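PDB 2X26: putative aliphatic sulfonates-binding protein, which probably binds aliphatic sulfonates in the periplasm and delivers them to an ABC-type transporter for uptake. Local coordinates for residues Lys112-Arg125 with Gln262-Val274. Residues are numbered along the deposited sequence; the frame is centred on the assembly and turned at random. Where two conformers were deposited one is given.
Sequences KGSSSHNLLLRALR and QQTADLFYENRLV
The Leu267 side chain sits as a knob in a hole on the surface of helix 115-125, formed by Asn118, Leu121, Arg122 and Arg125. Its CD2 lies 4.0 Å from Leu121 CD1, the two leucine side chains lying alongside one another and pointing opposite ways, while its other methyl, CD1, meets Arg125 NH1 at 3.8 Å. Arg122, extended from CG to NE, passes Leu267 CD2 with NE and brings NH2 close to Thr264 OG1, but the angle is poor and no hydrogen bond is counted. The next residue after Leu267, Phe268, presents its ring edge, with Asn118 OD1 3.7 Å from CE1 and Gly113 O near CE2. Leu273 CD1 sits over one face of the His117 ring, a CH-pi contact 4.0 Å from the centroid and 26° off the normal. The axes of the short segments 115-125 and 262-270 cross at 88°, 11.5 Å apart at closest approach. In this two-domain periplasmic binding protein, helix 115-126 follows strand 107-110 of one sheet; Thr264 and Phe268 also pack on helix 62-69, which follows strand 56-59 of the other, so the contact joins the two lobes.

Behind this shell, Asn118 OD1 holds the guanidinium, accepting from Arg122 NE (2.8 Å, from above the carbonyl plane) and from NH2 on an in-plane lone pair. NH1 meets a water weakly, which in turn donates to Gln263 OE1. Replacing Arg122 by an alanine removes these N-H groups, which would probably leave the Asn118 amide freer to turn and a gap beside Leu267. With CG anti to the backbone N (chi1 -171°), His117 turns ND1 back to accept from Gly113 N at 2.9 Å, which helps hold one ring face toward Leu273 CD1; Phe131 and Phe110 pack on it too.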
loop_
_atom_site.group_PDB
_atom_site.type_symbol
_atom_site.label_atom_id
_atom_site.label_comp_id
_atom_site.label_asym_id
_atom_site.label_seq_id
_atom_site.Cartn_x
_atom_site.Cartn_y
_atom_site.Cartn_z
ATOM N N LYS A 112 16.250 -2.753 3.288
ATOM C CA LYS A 112 16.201 -2.029 4.560
ATOM C C LYS A 112 15.004 -1.083 4.562
ATOM O O LYS A 112 14.756 -0.367 3.574
ATOM C CB LYS A 112 17.504 -1.231 4.838
ATOM C CG LYS A 112 17.493 -0.585 6.249
ATOM C CD LYS A 112 18.819 0.152 6.587
ATOM C CE LYS A 112 18.552 1.210 7.681
ATOM N NZ LYS A 112 19.791 1.849 8.200
ATOM N N GLY A 113 14.267 -1.075 5.675
ATOM C CA GLY A 113 13.202 -0.105 5.849
ATOM C C GLY A 113 11.910 -0.495 5.168
ATOM O O GLY A 113 10.931 0.236 5.269
ATOM N N SER A 114 11.903 -1.644 4.488
ATOM C CA SER A 114 10.731 -2.077 3.682
ATOM C C SER A 114 9.708 -2.903 4.504
ATOM O O SER A 114 9.937 -3.240 5.678
ATOM C CB SER A 114 11.220 -2.918 2.502
ATOM O OG SER A 114 11.638 -4.175 2.985
ATOM N N SER A 115 8.612 -3.280 3.863
ATOM C CA SER A 115 7.635 -4.202 4.489
ATOM C C SER A 115 8.322 -5.536 4.881
ATOM O O SER A 115 7.910 -6.174 5.861
ATOM C CB SER A 115 6.498 -4.480 3.529
ATOM O OG SER A 115 7.030 -5.004 2.303
ATOM N N SER A 116 9.339 -5.980 4.118
ATOM C CA SER A 116 10.064 -7.215 4.475
ATOM C C SER A 116 10.923 -7.053 5.758
ATOM O O SER A 116 11.061 -8.008 6.520
ATOM C CB SER A 116 10.948 -7.738 3.334
ATOM O OG SER A 116 10.119 -8.078 2.221
ATOM N N HIS A 117 11.500 -5.852 5.964
ATOM C CA HIS A 117 12.264 -5.541 7.197
ATOM C C HIS A 117 11.277 -5.670 8.370
ATOM O O HIS A 117 11.623 -6.263 9.402
ATOM C CB HIS A 117 12.867 -4.112 7.057
ATOM C CG HIS A 117 13.856 -3.716 8.122
ATOM N ND1 HIS A 117 14.883 -2.816 7.880
ATOM C CD2 HIS A 117 13.926 -4.018 9.445
ATOM C CE1 HIS A 117 15.555 -2.609 9.003
ATOM N NE2 HIS A 117 15.003 -3.339 9.963
ATOM N N ASN A 118 10.045 -5.169 8.213
ATOM C CA ASN A 118 9.061 -5.224 9.291
ATOM C C ASN A 118 8.692 -6.690 9.550
ATOM O O ASN A 118 8.657 -7.139 10.707
ATOM C CB ASN A 118 7.821 -4.377 8.914
ATOM C CG ASN A 118 6.752 -4.397 9.948
ATOM O OD1 ASN A 118 6.973 -4.005 11.106
ATOM N ND2 ASN A 118 5.541 -4.802 9.546
ATOM N N LEU A 119 8.439 -7.442 8.474
ATOM C CA LEU A 119 8.014 -8.855 8.615
ATOM C C LEU A 119 9.113 -9.605 9.327
ATOM O O LEU A 119 8.845 -10.368 10.254
ATOM C CB LEU A 119 7.791 -9.536 7.243
ATOM C CG LEU A 119 7.495 -11.054 7.313
ATOM C CD1 LEU A 119 6.069 -11.192 7.302
ATOM C CD2 LEU A 119 7.994 -11.741 6.109
ATOM N N LEU A 120 10.352 -9.344 8.929
ATOM C CA LEU A 120 11.485 -10.091 9.477
ATOM C C LEU A 120 11.727 -9.781 10.937
ATOM O O LEU A 120 11.941 -10.725 11.724
ATOM C CB LEU A 120 12.769 -9.886 8.661
ATOM C CG LEU A 120 13.949 -10.734 9.111
ATOM C CD1 LEU A 120 13.702 -12.278 8.990
ATOM C CD2 LEU A 120 15.215 -10.305 8.331
ATOM N N LEU A 121 11.700 -8.497 11.331
ATOM C CA LEU A 121 11.803 -8.145 12.774
ATOM C C LEU A 121 10.743 -8.883 13.591
ATOM O O LEU A 121 11.060 -9.432 14.646
ATOM C CB LEU A 121 11.610 -6.642 13.017
ATOM C CG LEU A 121 12.803 -5.726 12.696
ATOM C CD1 LEU A 121 12.344 -4.288 12.817
ATOM C CD2 LEU A 121 13.887 -5.987 13.719
ATOM N N ARG A 122 9.492 -8.887 13.101
ATOM C CA ARG A 122 8.389 -9.539 13.824
ATOM C C ARG A 122 8.458 -11.054 13.856
ATOM O O ARG A 122 8.209 -11.660 14.906
ATOM C CB ARG A 122 7.056 -9.113 13.251
ATOM C CG ARG A 122 6.743 -7.654 13.551
ATOM C CD ARG A 122 5.614 -7.242 12.677
ATOM N NE ARG A 122 5.497 -5.796 12.692
ATOM C CZ ARG A 122 4.686 -5.124 13.499
ATOM N NH1 ARG A 122 3.889 -5.772 14.367
ATOM N NH2 ARG A 122 4.673 -3.802 13.412
ATOM N N ALA A 123 8.820 -11.657 12.724
ATOM C CA ALA A 123 8.998 -13.108 12.653
ATOM C C ALA A 123 10.122 -13.568 13.588
ATOM O O ALA A 123 9.981 -14.586 14.296
ATOM C CB ALA A 123 9.309 -13.540 11.204
ATOM N N LEU A 124 11.259 -12.862 13.540
ATOM C CA LEU A 124 12.385 -13.231 14.392
ATOM C C LEU A 124 12.003 -13.100 15.853
ATOM O O LEU A 124 12.344 -13.968 16.684
ATOM C CB LEU A 124 13.617 -12.374 14.079
ATOM C CG LEU A 124 14.283 -12.594 12.716
ATOM C CD1 LEU A 124 15.450 -11.612 12.588
ATOM C CD2 LEU A 124 14.810 -14.027 12.635
ATOM N N ARG A 125 11.271 -12.034 16.174
ATOM C CA ARG A 125 10.860 -11.790 17.564
ATOM C C ARG A 125 9.999 -12.931 18.112
ATOM O O ARG A 125 10.172 -13.327 19.280
ATOM C CB ARG A 125 10.116 -10.454 17.736
ATOM C CG ARG A 125 9.754 -10.118 19.204
ATOM C CD ARG A 125 9.402 -8.627 19.413
ATOM N NE ARG A 125 8.299 -8.221 18.540
ATOM C CZ ARG A 125 7.830 -6.982 18.391
ATOM N NH1 ARG A 125 8.346 -5.965 19.076
ATOM N NH2 ARG A 125 6.819 -6.775 17.553
ATOM N N GLN A 262 0.148 2.080 15.000
ATOM C CA GLN A 262 0.956 2.739 16.059
ATOM C C GLN A 262 2.062 1.807 16.525
ATOM O O GLN A 262 3.219 2.258 16.710
ATOM C CB GLN A 262 0.098 3.190 17.251
ATOM C CG GLN A 262 0.882 4.042 18.302
ATOM C CD GLN A 262 1.424 5.318 17.700
ATOM O OE1 GLN A 262 0.647 6.199 17.315
ATOM N NE2 GLN A 262 2.760 5.438 17.609
ATOM N N GLN A 263 1.725 0.517 16.692
ATOM C CA GLN A 263 2.704 -0.496 17.099
ATOM C C GLN A 263 3.900 -0.496 16.125
ATOM O O GLN A 263 5.077 -0.520 16.533
ATOM C CB GLN A 263 2.058 -1.906 17.151
ATOM C CG GLN A 263 1.322 -2.308 18.455
ATOM C CD GLN A 263 0.327 -3.469 18.240
ATOM O OE1 GLN A 263 0.600 -4.424 17.508
ATOM N NE2 GLN A 263 -0.835 -3.370 18.868
ATOM N N THR A 264 3.606 -0.494 14.823
ATOM C CA THR A 264 4.683 -0.519 13.826
ATOM C C THR A 264 5.524 0.772 13.877
ATOM O O THR A 264 6.769 0.754 13.750
ATOM C CB THR A 264 4.118 -0.722 12.405
ATOM O OG1 THR A 264 3.352 -1.949 12.400
ATOM C CG2 THR A 264 5.273 -0.824 11.375
ATOM N N ALA A 265 4.848 1.906 14.045
ATOM C CA ALA A 265 5.588 3.172 14.181
ATOM C C ALA A 265 6.506 3.109 15.391
ATOM O O ALA A 265 7.680 3.493 15.300
ATOM C CB ALA A 265 4.667 4.361 14.268
ATOM N N ASP A 266 5.999 2.563 16.496
ATOM C CA ASP A 266 6.851 2.401 17.683
ATOM C C ASP A 266 8.037 1.490 17.417
ATOM O O ASP A 266 9.173 1.851 17.759
ATOM C CB ASP A 266 6.073 1.904 18.894
ATOM C CG ASP A 266 4.937 2.841 19.301
ATOM O OD1 ASP A 266 4.917 4.027 18.903
ATOM O OD2 ASP A 266 4.044 2.358 20.025
ATOM N N LEU A 267 7.793 0.344 16.778
ATOM C CA LEU A 267 8.863 -0.588 16.414
ATOM C C LEU A 267 9.949 0.094 15.566
ATOM O O LEU A 267 11.158 -0.057 15.823
ATOM C CB LEU A 267 8.296 -1.777 15.625
ATOM C CG LEU A 267 9.279 -2.911 15.269
ATOM C CD1 LEU A 267 9.876 -3.507 16.564
ATOM C CD2 LEU A 267 8.650 -4.013 14.362
ATOM N N PHE A 268 9.520 0.841 14.551
ATOM C CA PHE A 268 10.458 1.558 13.703
ATOM C C PHE A 268 11.249 2.633 14.456
ATOM O O PHE A 268 12.471 2.712 14.293
ATOM C CB PHE A 268 9.804 2.077 12.416
ATOM C CG PHE A 268 9.781 1.049 11.310
ATOM C CD1 PHE A 268 9.221 -0.209 11.521
ATOM C CD2 PHE A 268 10.317 1.335 10.041
ATOM C CE1 PHE A 268 9.218 -1.178 10.480
ATOM C CE2 PHE A 268 10.313 0.384 9.042
ATOM C CZ PHE A 268 9.755 -0.862 9.249
ATOM N N TYR A 269 10.586 3.396 15.333
ATOM C CA TYR A 269 11.304 4.380 16.153
ATOM C C TYR A 269 12.295 3.682 17.100
ATOM O O TYR A 269 13.422 4.179 17.323
ATOM C CB TYR A 269 10.321 5.201 16.981
ATOM C CG TYR A 269 10.963 6.073 18.055
ATOM C CD1 TYR A 269 11.739 7.177 17.706
ATOM C CD2 TYR A 269 10.748 5.817 19.423
ATOM C CE1 TYR A 269 12.308 8.000 18.677
ATOM C CE2 TYR A 269 11.317 6.632 20.405
ATOM C CZ TYR A 269 12.094 7.722 20.020
ATOM O OH TYR A 269 12.654 8.537 20.977
ATOM N N GLU A 270 11.851 2.577 17.708
ATOM C CA GLU A 270 12.689 1.844 18.696
ATOM C C GLU A 270 13.956 1.321 18.052
ATOM O O GLU A 270 14.998 1.214 18.699
ATOM C CB GLU A 270 11.933 0.687 19.358
ATOM C CG GLU A 270 10.926 1.153 20.397
ATOM C CD GLU A 270 9.831 0.121 20.688
ATOM O OE1 GLU A 270 9.896 -1.018 20.148
ATOM O OE2 GLU A 270 8.896 0.470 21.452
ATOM N N ASN A 271 13.878 1.044 16.763
ATOM C CA ASN A 271 15.040 0.543 16.034
ATOM C C ASN A 271 15.755 1.639 15.262
ATOM O O ASN A 271 16.539 1.353 14.365
ATOM C CB ASN A 271 14.630 -0.597 15.112
ATOM C CG ASN A 271 14.275 -1.850 15.868
ATOM O OD1 ASN A 271 15.131 -2.721 16.088
ATOM N ND2 ASN A 271 12.995 -1.958 16.286
ATOM N N ARG A 272 15.480 2.886 15.639
ATOM C CA ARG A 272 16.075 4.089 15.007
ATOM C C ARG A 272 15.956 4.149 13.464
ATOM O O ARG A 272 16.754 4.816 12.772
ATOM C CB ARG A 272 17.519 4.327 15.503
ATOM C CG ARG A 272 17.717 4.107 16.994
ATOM C CD ARG A 272 19.227 4.038 17.349
ATOM N NE ARG A 272 20.036 4.913 16.473
ATOM C CZ ARG A 272 21.352 5.118 16.596
ATOM N NH1 ARG A 272 22.055 4.520 17.572
ATOM N NH2 ARG A 272 21.974 5.934 15.745
ATOM N N LEU A 273 14.922 3.484 12.932
ATOM C CA LEU A 273 14.591 3.571 11.507
ATOM C C LEU A 273 13.936 4.912 11.164
ATOM O O LEU A 273 14.090 5.405 10.050
ATOM C CB LEU A 273 13.682 2.393 11.113
ATOM C CG LEU A 273 14.389 1.028 11.189
ATOM C CD1 LEU A 273 13.477 -0.169 11.101
ATOM C CD2 LEU A 273 15.466 0.974 10.054
ATOM N N VAL A 274 13.174 5.484 12.100
ATOM C CA VAL A 274 12.705 6.867 11.979
ATOM C C VAL A 274 13.152 7.632 13.198
ATOM O O VAL A 274 13.358 7.023 14.252
ATOM C CB VAL A 274 11.148 6.925 11.900
ATOM C CG1 VAL A 274 10.688 6.320 10.628
ATOM C CG2 VAL A 274 10.520 6.208 13.095
HETATM O O HOH W 1 1.401 -3.806 14.440
#